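Local atomic coordinates of NADH dehydrogenase, putative (Plasmodium falciparum, PDB entry 5JWC), a protein that probably transfers electrons from NADH through a bound FAD to ubiquinone, as a type II NADH dehydrogenase that the inhibitor RYL-552 binds. Residues T303-Q306 and K307-T311; P67-P70 and C71-S74; L45-F49 and K50-V54; N146-D149 and K150-F154. All blocks are in the same frame, centred on the assembly; numbering follows the deposited sequence.

Contact 1 of 4, residues T303-Q306 and K307-T311; sequences TLIQ and KFLKT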
loop_
_atom_site.group_PDB
_atom_site.type_symbol
_atom_site.label_atom_id
_atom_site.label_comp_id
_atom_site.label_asym_id
_atom_site.label_seq_id
_atom_site.Cartn_x
_atom_site.Cartn_y
_atom_site.Cartn_z
ATOM N N THR A 303 -18.763 -19.925 -6.518
ATOM C CA THR A 303 -19.033 -21.306 -6.129
ATOM C C THR A 303 -20.253 -21.375 -5.212
ATOM O O THR A 303 -21.082 -22.280 -5.329
ATOM C CB THR A 303 -17.799 -21.953 -5.443
ATOM O OG1 THR A 303 -17.492 -21.248 -4.236
ATOM C CG2 THR A 303 -16.601 -21.889 -6.361
ATOM N N LEU A 304 -20.399 -20.395 -4.331
ATOM C CA LEU A 304 -21.556 -20.370 -3.438
ATOM C C LEU A 304 -22.885 -20.401 -4.203
ATOM O O LEU A 304 -23.815 -21.144 -3.844
ATOM C CB LEU A 304 -21.518 -19.120 -2.561
ATOM C CG LEU A 304 -22.802 -18.822 -1.784
ATOM C CD1 LEU A 304 -23.102 -19.989 -0.834
ATOM C CD2 LEU A 304 -22.731 -17.528 -1.020
ATOM N N ILE A 305 -22.969 -19.600 -5.263
ATOM C CA ILE A 305 -24.194 -19.502 -6.045
ATOM C C ILE A 305 -24.436 -20.814 -6.804
ATOM O O ILE A 305 -25.566 -21.306 -6.864
ATOM C CB ILE A 305 -24.129 -18.309 -7.037
ATOM C CG1 ILE A 305 -24.201 -16.974 -6.291
ATOM C CG2 ILE A 305 -25.243 -18.382 -8.041
ATOM C CD1 ILE A 305 -25.505 -16.721 -5.547
ATOM N N GLN A 306 -23.365 -21.361 -7.372
ATOM C CA GLN A 306 -23.395 -22.648 -8.067
ATOM C C GLN A 306 -23.933 -23.753 -7.166
ATOM O O GLN A 306 -24.728 -24.584 -7.612
ATOM C CB GLN A 306 -22.002 -23.030 -8.559
ATOM C CG GLN A 306 -21.471 -22.174 -9.700
ATOM C CD GLN A 306 -20.112 -22.653 -10.179
ATOM O OE1 GLN A 306 -19.962 -23.804 -10.581
ATOM N NE2 GLN A 306 -19.110 -21.768 -10.137
ATOM N N LYS A 307 -23.492 -23.766 -5.904
ATOM C CA LYS A 307 -23.942 -24.782 -4.950
ATOM C C LYS A 307 -25.352 -24.524 -4.437
ATOM O O LYS A 307 -26.122 -25.464 -4.253
ATOM C CB LYS A 307 -22.982 -24.907 -3.764
ATOM C CG LYS A 307 -21.673 -25.573 -4.118
ATOM C CD LYS A 307 -20.970 -26.110 -2.876
ATOM C CE LYS A 307 -20.312 -25.014 -2.066
ATOM N NZ LYS A 307 -19.302 -25.568 -1.113
ATOM N N PHE A 308 -25.683 -23.263 -4.181
ATOM C CA PHE A 308 -27.011 -22.907 -3.713
ATOM C C PHE A 308 -28.070 -23.282 -4.752
ATOM O O PHE A 308 -29.173 -23.733 -4.414
ATOM C CB PHE A 308 -27.051 -21.411 -3.414
ATOM C CG PHE A 308 -28.360 -20.906 -2.913
ATOM C CD1 PHE A 308 -29.047 -21.568 -1.905
ATOM C CD2 PHE A 308 -28.893 -19.726 -3.421
ATOM C CE1 PHE A 308 -30.250 -21.074 -1.426
ATOM C CE2 PHE A 308 -30.103 -19.231 -2.949
ATOM C CZ PHE A 308 -30.779 -19.910 -1.947
ATOM N N LEU A 309 -27.731 -23.093 -6.020
ATOM C CA LEU A 309 -28.695 -23.329 -7.092
ATOM C C LEU A 309 -29.163 -24.793 -7.101
ATOM O O LEU A 309 -30.360 -25.070 -7.248
ATOM C CB LEU A 309 -28.083 -22.937 -8.445
ATOM C CG LEU A 309 -28.239 -21.444 -8.735
ATOM C CD1 LEU A 309 -27.487 -21.024 -9.987
ATOM C CD2 LEU A 309 -29.714 -21.080 -8.861
ATOM N N LYS A 310 -28.223 -25.715 -6.900
ATOM C CA LYS A 310 -28.518 -27.142 -6.977
ATOM C C LYS A 310 -29.364 -27.662 -5.822
ATOM O O LYS A 310 -29.835 -28.797 -5.853
ATOM C CB LYS A 310 -27.215 -27.922 -7.085
ATOM C CG LYS A 310 -26.409 -27.469 -8.273
ATOM C CD LYS A 310 -25.179 -28.297 -8.503
ATOM C CE LYS A 310 -24.591 -27.976 -9.878
ATOM N NZ LYS A 310 -23.477 -28.888 -10.280
ATOM N N THR A 311 -29.580 -26.820 -4.822
ATOM C CA THR A 311 -30.390 -27.184 -3.673
ATOM C C THR A 311 -31.804 -26.639 -3.809
ATOM O O THR A 311 -32.653 -26.873 -2.950
ATOM C CB THR A 311 -29.775 -26.663 -2.347
ATOM O OG1 THR A 311 -30.056 -25.265 -2.197
ATOM C CG2 THR A 311 -28.271 -26.889 -2.314
#
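Lys307, Phe308 and Leu309 each send their backbone N-H back four residues, to the carbonyl oxygens of Thr303, Leu304 and Ile305, in one continuous alpha-helical run. Phe308 N to Leu304 O measures 2.8 Å with an N-H...O angle of 158°, and Lys307 N to Thr303 O 2.9 Å. Further on, both the backbone N and OG1 of Thr311 reach Phe308 O from one face of its plane, OG1 at 2.8 Å.

The apolar touch along this turn is Ile305 CG2 against Leu309 CD1, 4.0 Å apart, with the two side chains crossing obliquely. With CG2 anti to the backbone N, Ile305 turns that methyl toward Leu309 CD1. Leu309 CG passes 3.3 Å from Ile305 O, so the leucine also packs on the carbonyl that binds its amide. On the exposed side, Lys310 runs extended past Gln306 O, its CG 3.4 Å away, and Gln306 NE2 binds Gln301 O. Ile305, Phe308 and Leu309 all rest on Leu321 of strand 321-323, and Leu304 touches the FAD. This is an amphipathic helix, its apolar side packed against the FAD-binding region of a pyridine nucleotide-disulphide oxidoreductase fold.

Contact 2 of 4, residues P67-P70 and C71-S74; sequences PLLP and CLCS. With FAD (flavin-adenine dinucleotide), chain C.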
loop_
_atom_site.group_PDB
_atom_site.type_symbol
_atom_site.label_atom_id
_atom_site.label_comp_id
_atom_site.label_asym_id
_atom_site.label_seq_id
_atom_site.Cartn_x
_atom_site.Cartn_y
_atom_site.Cartn_z
ATOM N N PRO A 67 -15.377 1.431 -10.029
ATOM C CA PRO A 67 -15.112 2.220 -11.245
ATOM C C PRO A 67 -13.745 2.924 -11.301
ATOM O O PRO A 67 -13.317 3.303 -12.393
ATOM C CB PRO A 67 -16.220 3.276 -11.227
ATOM C CG PRO A 67 -17.329 2.645 -10.466
ATOM C CD PRO A 67 -16.642 1.834 -9.382
ATOM N N LEU A 68 -13.087 3.100 -10.158
ATOM C CA LEU A 68 -11.824 3.842 -10.120
ATOM C C LEU A 68 -10.597 2.941 -10.106
ATOM O O LEU A 68 -9.453 3.427 -10.056
ATOM C CB LEU A 68 -11.812 4.778 -8.912
ATOM C CG LEU A 68 -12.864 5.882 -9.047
ATOM C CD1 LEU A 68 -12.887 6.776 -7.838
ATOM C CD2 LEU A 68 -12.582 6.738 -10.333
ATOM N N LEU A 69 -10.830 1.638 -10.188
ATOM C CA LEU A 69 -9.745 0.648 -10.187
ATOM C C LEU A 69 -8.682 0.867 -11.307
ATOM O O LEU A 69 -7.484 0.699 -11.064
ATOM C CB LEU A 69 -10.350 -0.746 -10.303
ATOM C CG LEU A 69 -10.827 -1.346 -8.963
ATOM C CD1 LEU A 69 -11.408 -2.723 -9.164
ATOM C CD2 LEU A 69 -9.707 -1.413 -7.920
ATOM N N PRO A 70 -9.107 1.255 -12.530
ATOM C CA PRO A 70 -8.077 1.534 -13.551
ATOM C C PRO A 70 -7.122 2.644 -13.131
ATOM O O PRO A 70 -5.936 2.569 -13.463
ATOM C CB PRO A 70 -8.903 1.960 -14.769
ATOM C CG PRO A 70 -10.194 1.174 -14.611
ATOM C CD PRO A 70 -10.462 1.258 -13.123
ATOM N N CYS A 71 -7.625 3.640 -12.402
ATOM C CA CYS A 71 -6.773 4.734 -11.903
ATOM C C CYS A 71 -5.705 4.253 -10.937
ATOM O O CYS A 71 -4.643 4.849 -10.811
ATOM C CB CYS A 71 -7.622 5.788 -11.218
ATOM S SG CYS A 71 -8.668 6.693 -12.352
ATOM N N LEU A 72 -6.005 3.158 -10.256
ATOM C CA LEU A 72 -5.088 2.560 -9.308
ATOM C C LEU A 72 -3.940 1.844 -10.013
ATOM O O LEU A 72 -2.806 1.860 -9.519
ATOM C CB LEU A 72 -5.859 1.592 -8.407
ATOM C CG LEU A 72 -5.532 1.387 -6.945
ATOM C CD1 LEU A 72 -5.330 2.704 -6.193
ATOM C CD2 LEU A 72 -6.674 0.552 -6.329
ATOM N N CYS A 73 -4.230 1.215 -11.158
ATOM C CA CYS A 73 -3.196 0.546 -11.954
ATOM C C CYS A 73 -2.041 1.462 -12.348
ATOM O O CYS A 73 -0.897 1.024 -12.429
ATOM C CB CYS A 73 -3.785 -0.075 -13.244
ATOM S SG CYS A 73 -4.998 -1.375 -12.971
ATOM N N SER A 74 -2.326 2.732 -12.592
ATOM C CA SER A 74 -1.287 3.643 -13.073
ATOM C C SER A 74 -0.769 4.509 -11.943
ATOM O O SER A 74 0.243 5.194 -12.090
ATOM C CB SER A 74 -1.835 4.552 -14.167
ATOM O OG SER A 74 -2.944 5.266 -13.644
HETATM P PA FAD C . -19.379 -6.780 -5.783
HETATM O O1A FAD C . -18.232 -7.378 -6.546
HETATM O O2A FAD C . -19.376 -5.293 -5.750
HETATM O O5B FAD C . -19.421 -7.368 -4.285
HETATM C C5B FAD C . -19.466 -8.753 -4.029
HETATM C C4B FAD C . -19.079 -8.931 -2.571
HETATM O O4B FAD C . -19.356 -10.259 -2.174
HETATM C C3B FAD C . -17.581 -8.697 -2.355
HETATM O O3B FAD C . -17.407 -7.994 -1.144
HETATM C C2B FAD C . -17.033 -10.094 -2.163
HETATM O O2B FAD C . -15.903 -10.078 -1.322
HETATM C C1B FAD C . -18.229 -10.750 -1.483
HETATM N N9A FAD C . -18.269 -12.213 -1.562
HETATM C C8A FAD C . -17.860 -13.019 -2.597
HETATM N N7A FAD C . -18.104 -14.304 -2.237
HETATM C C5A FAD C . -18.659 -14.322 -1.005
HETATM C C6A FAD C . -19.090 -15.360 -0.194
HETATM N N6A FAD C . -19.061 -16.616 -0.638
HETATM N N1A FAD C . -19.636 -15.064 1.034
HETATM C C2A FAD C . -19.745 -13.749 1.449
HETATM N N3A FAD C . -19.309 -12.720 0.636
HETATM C C4A FAD C . -18.768 -13.011 -0.569
HETATM N N1 FAD C . -20.275 -0.571 -12.887
HETATM C C2 FAD C . -20.831 0.632 -13.229
HETATM O O2 FAD C . -22.040 0.790 -13.113
HETATM N N3 FAD C . -20.043 1.675 -13.688
HETATM C C4 FAD C . -18.685 1.540 -13.806
HETATM O O4 FAD C . -18.007 2.495 -14.209
HETATM C C4X FAD C . -18.105 0.328 -13.449
HETATM N N5 FAD C . -16.745 0.143 -13.551
HETATM C C5X FAD C . -16.190 -1.079 -13.186
HETATM C C6 FAD C . -14.822 -1.262 -13.265
HETATM C C7 FAD C . -14.239 -2.473 -12.910
HETATM C C7M FAD C . -12.740 -2.628 -13.025
HETATM C C8 FAD C . -15.036 -3.514 -12.452
HETATM C C8M FAD C . -14.430 -4.830 -12.065
HETATM C C9 FAD C . -16.418 -3.332 -12.367
HETATM C C9A FAD C . -16.996 -2.116 -12.726
HETATM N N10 FAD C . -18.364 -1.924 -12.638
HETATM C C10 FAD C . -18.910 -0.718 -12.988
HETATM C "C1'" FAD C . -19.278 -3.032 -12.201
HETATM C "C2'" FAD C . -19.532 -3.127 -10.719
HETATM O "O2'" FAD C . -18.305 -3.246 -10.056
HETATM C "C3'" FAD C . -20.314 -4.406 -10.478
HETATM O "O3'" FAD C . -21.474 -4.445 -11.278
HETATM C "C4'" FAD C . -20.669 -4.422 -9.001
HETATM O "O4'" FAD C . -19.478 -4.714 -8.316
HETATM C "C5'" FAD C . -21.740 -5.445 -8.659
HETATM O "O5'" FAD C . -22.030 -5.303 -7.284
HETATM P P FAD C . -22.203 -6.616 -6.366
HETATM O O1P FAD C . -22.606 -6.192 -4.972
HETATM O O2P FAD C . -23.186 -7.509 -7.070
HETATM O O3P FAD C . -20.755 -7.344 -6.411
#
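Leu69 and Leu72 meet through their CD2 methyls, 3.9 Å apart, on one side of a short helix whose backbone bonds are mostly long or bent. Followed outward, Leu69 CB lies 4.1 Å from C7M, a methyl of the FAD isoalloxazine. CG stands beside the backbone N (chi1 -83°), and the chain then forks: CD1 again approaches C7M, while CD2 turns to Leu72. One branch thus touches the C7M methyl of the flavin and the other the next turn of the helix, where Leu72 in turn touches the bound quinolone inhibitor.

The carbonyl of Leu69 takes two amides. Cys73 N arrives in the carbonyl plane at 3.3 Å, whereas Leu72 N, at 3.0 Å, sits above that plane. Pro70 has no amide hydrogen to give, and the bonds of Cys71 and Leu72 to Leu68 O are weak. Ser74 OG is bonded to Glu206 and Thr76.

Ahead of the helix, Pro67 CA comes within 3.5 Å of flavin N5, and Pro67 CB lies 3.6 Å from flavin O4. Pro67 thus packs by the N5/O4 edge and Leu69 by the C7M methyl, both through van der Waals contact, and the chain passes from redox cofactor to inhibitor pocket within six residues, Pro67 to Leu72.

Contact 3 of 4, residues L45-F49 and K50-V54; sequences LNIDF and KKYDV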
loop_
_atom_site.group_PDB
_atom_site.type_symbol
_atom_site.label_atom_id
_atom_site.label_comp_id
_atom_site.label_asym_id
_atom_site.label_seq_id
_atom_site.Cartn_x
_atom_site.Cartn_y
_atom_site.Cartn_z
ATOM N N LEU A 45 -25.716 0.720 4.178
ATOM C CA LEU A 45 -25.764 2.153 4.375
ATOM C C LEU A 45 -27.182 2.647 4.633
ATOM O O LEU A 45 -27.352 3.677 5.261
ATOM C CB LEU A 45 -25.175 2.923 3.185
ATOM C CG LEU A 45 -23.648 2.849 3.034
ATOM C CD1 LEU A 45 -23.166 3.663 1.815
ATOM C CD2 LEU A 45 -22.859 3.161 4.314
ATOM N N ASN A 46 -28.194 1.932 4.145
ATOM C CA ASN A 46 -29.573 2.440 4.216
ATOM C C ASN A 46 -30.543 1.677 5.132
ATOM O O ASN A 46 -31.608 2.196 5.462
ATOM C CB ASN A 46 -30.172 2.499 2.800
ATOM C CG ASN A 46 -31.492 3.253 2.750
ATOM O OD1 ASN A 46 -31.574 4.418 3.151
ATOM N ND2 ASN A 46 -32.528 2.597 2.218
ATOM N N ILE A 47 -30.190 0.462 5.533
ATOM C CA ILE A 47 -31.094 -0.358 6.327
ATOM C C ILE A 47 -31.192 0.217 7.750
ATOM O O ILE A 47 -30.193 0.665 8.316
ATOM C CB ILE A 47 -30.637 -1.824 6.348
ATOM C CG1 ILE A 47 -31.713 -2.725 6.969
ATOM C CG2 ILE A 47 -29.257 -1.974 7.028
ATOM C CD1 ILE A 47 -33.049 -2.698 6.202
ATOM N N ASP A 48 -32.405 0.267 8.292
ATOM C CA ASP A 48 -32.620 0.836 9.623
ATOM C C ASP A 48 -32.133 -0.112 10.720
ATOM O O ASP A 48 -32.746 -1.154 10.969
ATOM C CB ASP A 48 -34.099 1.160 9.829
ATOM C CG ASP A 48 -34.338 2.109 11.002
ATOM O OD1 ASP A 48 -33.606 2.023 12.008
ATOM O OD2 ASP A 48 -35.266 2.946 10.909
ATOM N N PHE A 49 -31.045 0.257 11.387
ATOM C CA PHE A 49 -30.483 -0.575 12.449
ATOM C C PHE A 49 -31.388 -0.625 13.688
ATOM O O PHE A 49 -31.260 -1.519 14.510
ATOM C CB PHE A 49 -29.090 -0.076 12.852
ATOM C CG PHE A 49 -28.030 -0.319 11.812
ATOM C CD1 PHE A 49 -28.148 -1.358 10.906
ATOM C CD2 PHE A 49 -26.916 0.501 11.739
ATOM C CE1 PHE A 49 -27.164 -1.574 9.937
ATOM C CE2 PHE A 49 -25.929 0.285 10.778
ATOM C CZ PHE A 49 -26.054 -0.742 9.883
ATOM N N LYS A 50 -32.285 0.343 13.827
ATOM C CA LYS A 50 -33.247 0.303 14.927
ATOM C C LYS A 50 -34.292 -0.791 14.692
ATOM O O LYS A 50 -34.670 -1.504 15.625
ATOM C CB LYS A 50 -33.932 1.660 15.099
ATOM C CG LYS A 50 -34.821 1.772 16.338
ATOM C CD LYS A 50 -35.268 3.220 16.552
ATOM C CE LYS A 50 -35.985 3.408 17.890
ATOM N NZ LYS A 50 -36.145 4.861 18.213
ATOM N N LYS A 51 -34.726 -0.947 13.442
ATOM C CA LYS A 51 -35.800 -1.890 13.115
ATOM C C LYS A 51 -35.307 -3.320 13.006
ATOM O O LYS A 51 -36.051 -4.258 13.287
ATOM C CB LYS A 51 -36.497 -1.478 11.811
ATOM C CG LYS A 51 -37.036 -0.051 11.868
ATOM C CD LYS A 51 -37.956 0.304 10.696
ATOM C CE LYS A 51 -38.561 1.696 10.893
ATOM N NZ LYS A 51 -39.096 2.298 9.625
ATOM N N TYR A 52 -34.055 -3.501 12.600
ATOM C CA TYR A 52 -33.548 -4.841 12.379
ATOM C C TYR A 52 -32.207 -5.061 13.051
ATOM O O TYR A 52 -31.494 -4.119 13.375
ATOM C CB TYR A 52 -33.431 -5.136 10.873
ATOM C CG TYR A 52 -34.753 -5.076 10.100
ATOM C CD1 TYR A 52 -35.558 -6.200 9.983
ATOM C CD2 TYR A 52 -35.179 -3.901 9.491
ATOM C CE1 TYR A 52 -36.767 -6.160 9.271
ATOM C CE2 TYR A 52 -36.383 -3.852 8.782
ATOM C CZ TYR A 52 -37.166 -4.982 8.680
ATOM O OH TYR A 52 -38.348 -4.939 7.975
ATOM N N ASP A 53 -31.885 -6.327 13.264
ATOM C CA ASP A 53 -30.558 -6.730 13.695
ATOM C C ASP A 53 -29.770 -7.203 12.483
ATOM O O ASP A 53 -29.996 -8.301 11.967
ATOM C CB ASP A 53 -30.624 -7.829 14.747
ATOM C CG ASP A 53 -29.248 -8.263 15.212
ATOM O OD1 ASP A 53 -28.473 -7.391 15.674
ATOM O OD2 ASP A 53 -28.941 -9.471 15.100
ATOM N N VAL A 54 -28.851 -6.357 12.029
ATOM C CA VAL A 54 -28.188 -6.556 10.744
ATOM C C VAL A 54 -26.751 -7.007 10.906
ATOM O O VAL A 54 -25.957 -6.346 11.592
ATOM C CB VAL A 54 -28.201 -5.265 9.920
ATOM C CG1 VAL A 54 -27.500 -5.476 8.561
ATOM C CG2 VAL A 54 -29.635 -4.743 9.752
HETATM O O HOH W 1 -36.666 3.546 8.720
#
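Val54 meets both Ile47 and Phe49 at the apolar centre of this turn, which links helix 38-46 to strand 53-57 in the beta-alpha-beta unit of a Rossmann-type fold. Val54 CG2 lies 3.9 Å from Ile47 CG2 and also sits in plane at the edge of the Phe49 ring. Its CB approaches Phe49 CE1 at 3.8 Å, the two side chains crossing at about a right angle. Ile47 O lies over one face of that ring, offset toward the rim, and Lys92 makes a cation-pi contact with the same phenylalanine. Ile47 CD1 instead meets Tyr52 CD2, so the isoleucine bridges the strand residue and the tyrosine.

Outward from this cluster, Asp48 ties the turn together. Its carbonyl oxygen accepts Tyr52 N at 3.1 Å, the N-H...O angle a bent 146°, and a weak bond from Lys51 N. The side chain, with CG anti to the backbone N (chi1 -163°), swings OD1 forward onto Lys50 N, which meets it on the anti side of the carboxylate at 2.8 Å; this is an Asx turn. Lys51 packs its aliphatic carbons across the same carboxylate, while its NZ is bonded to Asn439 O and Tyr52 OH to Phe438 O in helix 424-440. At the polar edge Asp48 OD2 and Lys51 NZ remain 4.1 Å apart, joined by one water that donates to OD2 at 2.7 Å and accepts from NZ at 2.9 Å.

Contact 4 of 4, residues N146-D149 and K150-F154; sequences NGVD and KYAYF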
loop_
_atom_site.group_PDB
_atom_site.type_symbol
_atom_site.label_atom_id
_atom_site.label_comp_id
_atom_site.label_asym_id
_atom_site.label_seq_id
_atom_site.Cartn_x
_atom_site.Cartn_y
_atom_site.Cartn_z
ATOM N N ASN A 146 -6.600 -21.776 -22.327
ATOM C CA ASN A 146 -5.379 -22.303 -21.750
ATOM C C ASN A 146 -4.411 -21.184 -21.396
ATOM O O ASN A 146 -4.095 -20.342 -22.241
ATOM C CB ASN A 146 -4.730 -23.288 -22.722
ATOM C CG ASN A 146 -3.399 -23.805 -22.229
ATOM O OD1 ASN A 146 -3.322 -24.466 -21.185
ATOM N ND2 ASN A 146 -2.333 -23.512 -22.980
ATOM N N GLY A 147 -3.977 -21.160 -20.137
ATOM C CA GLY A 147 -2.920 -20.257 -19.713
ATOM C C GLY A 147 -3.296 -18.896 -19.133
ATOM O O GLY A 147 -2.436 -18.213 -18.566
ATOM N N VAL A 148 -4.540 -18.454 -19.286
ATOM C CA VAL A 148 -4.862 -17.135 -18.740
ATOM C C VAL A 148 -4.883 -17.130 -17.204
ATOM O O VAL A 148 -4.411 -16.176 -16.595
ATOM C CB VAL A 148 -6.182 -16.516 -19.358
ATOM C CG1 VAL A 148 -6.821 -17.382 -20.400
ATOM C CG2 VAL A 148 -7.113 -15.895 -18.322
ATOM N N ASP A 149 -5.391 -18.173 -16.560
ATOM C CA ASP A 149 -5.390 -18.135 -15.098
ATOM C C ASP A 149 -3.951 -18.241 -14.566
ATOM O O ASP A 149 -3.609 -17.651 -13.538
ATOM C CB ASP A 149 -6.266 -19.249 -14.517
ATOM C CG ASP A 149 -7.113 -18.771 -13.337
ATOM O OD1 ASP A 149 -6.635 -17.911 -12.557
ATOM O OD2 ASP A 149 -8.273 -19.225 -13.217
ATOM N N LYS A 150 -3.094 -18.939 -15.304
ATOM C CA LYS A 150 -1.697 -19.063 -14.927
ATOM C C LYS A 150 -0.906 -17.778 -15.136
ATOM O O LYS A 150 -0.112 -17.397 -14.277
ATOM C CB LYS A 150 -1.040 -20.202 -15.718
ATOM C CG LYS A 150 0.270 -20.703 -15.120
ATOM C CD LYS A 150 0.823 -21.901 -15.899
ATOM C CE LYS A 150 1.984 -22.581 -15.172
ATOM N NZ LYS A 150 2.984 -21.617 -14.619
ATOM N N TYR A 151 -1.112 -17.108 -16.269
ATOM C CA TYR A 151 -0.187 -16.056 -16.679
ATOM C C TYR A 151 -0.759 -14.638 -16.726
ATOM O O TYR A 151 0.003 -13.676 -16.680
ATOM C CB TYR A 151 0.402 -16.390 -18.056
ATOM C CG TYR A 151 1.224 -17.666 -18.078
ATOM C CD1 TYR A 151 2.391 -17.777 -17.334
ATOM C CD2 TYR A 151 0.849 -18.747 -18.862
ATOM C CE1 TYR A 151 3.151 -18.950 -17.353
ATOM C CE2 TYR A 151 1.603 -19.912 -18.897
ATOM C CZ TYR A 151 2.749 -20.005 -18.145
ATOM O OH TYR A 151 3.490 -21.167 -18.182
ATOM N N ALA A 152 -2.078 -14.503 -16.827
ATOM C CA ALA A 152 -2.686 -13.179 -16.989
ATOM C C ALA A 152 -3.000 -12.524 -15.645
ATOM O O ALA A 152 -3.244 -13.221 -14.660
ATOM C CB ALA A 152 -3.949 -13.279 -17.818
ATOM N N TYR A 153 -3.007 -11.191 -15.622
ATOM C CA TYR A 153 -3.443 -10.426 -14.452
ATOM C C TYR A 153 -4.901 -9.981 -14.625
ATOM O O TYR A 153 -5.239 -9.340 -15.625
ATOM C CB TYR A 153 -2.548 -9.196 -14.251
ATOM C CG TYR A 153 -1.151 -9.548 -13.794
ATOM C CD1 TYR A 153 -0.758 -9.343 -12.473
ATOM C CD2 TYR A 153 -0.231 -10.095 -14.674
ATOM C CE1 TYR A 153 0.506 -9.675 -12.048
ATOM C CE2 TYR A 153 1.042 -10.426 -14.257
ATOM C CZ TYR A 153 1.405 -10.212 -12.945
ATOM O OH TYR A 153 2.664 -10.547 -12.522
ATOM N N PHE A 154 -5.751 -10.305 -13.653
ATOM C CA PHE A 154 -7.138 -9.861 -13.687
ATOM C C PHE A 154 -7.259 -8.442 -13.133
ATOM O O PHE A 154 -6.317 -7.935 -12.521
ATOM C CB PHE A 154 -8.031 -10.811 -12.890
ATOM C CG PHE A 154 -8.022 -12.223 -13.402
ATOM C CD1 PHE A 154 -7.779 -12.486 -14.738
ATOM C CD2 PHE A 154 -8.268 -13.287 -12.546
ATOM C CE1 PHE A 154 -7.770 -13.792 -15.222
ATOM C CE2 PHE A 154 -8.260 -14.595 -13.022
ATOM C CZ PHE A 154 -8.008 -14.844 -14.366
#
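Val148 packs against Ala152 and Phe154 where the one-turn helix 148-151 runs into the short strand 153-154, at the edge of a parallel sheet within this chain. Val148 is the buried part of the contact. Its CG2 lies in plane at the edge of the Phe154 ring, 3.8 Å from CE1, and also approaches Ala152 CB; Val148 and Ala152 both rest on Trp295 of the neighbouring strand 292-295. Two backbone bonds hold the turn, Tyr151 N to Gly147 O and Ala152 N to Val148 O, each 2.9 Å long. Gly147 occupies the N-cap position with a positive phi (93°), a conformation in which a CB would press on the preceding carbonyl oxygen.

The solvent side belongs to the exposed Asp149 and Lys150. Asp149 touches Phe154 through its carboxylate, whose plane stands 59° from that of the ring, with OD1 3.7 Å from CE2. Lys150 runs its chain along Tyr151, CG lying 3.9 Å above the centre of the ring, before bending at its last torsion. Tyr151, partly exposed, lies between the two sides and close to the helix start: with CG beside its backbone N (chi1 -63°), its ring brings CD2 to 3.3 Å from Gly147 O.

How the contacts relate
Along the chain the order is contact 3, contact 2, contact 4, contact 1, all within the pyridine nucleotide-disulphide oxidoreductase part of the protein, and none touches another. Contacts 2 and 4 are the nearest pair, with centres about 20 Å apart; contacts 3 and 4 are the most distant, at about 41 Å and on opposite sides of the chain's centre. Contact 3 feeds strand 53-57 of the seven-stranded mixed sheet, and contact 1 packs on strands 99-109 and 131-134 of that sheet. Contact 4 leads into the other, parallel sheet. Contacts 1 and 2, about 32 Å between centres, meet opposite ends of one extended FAD: Leu304 lies by the adenine, Pro67 and Leu69 by the isoalloxazine.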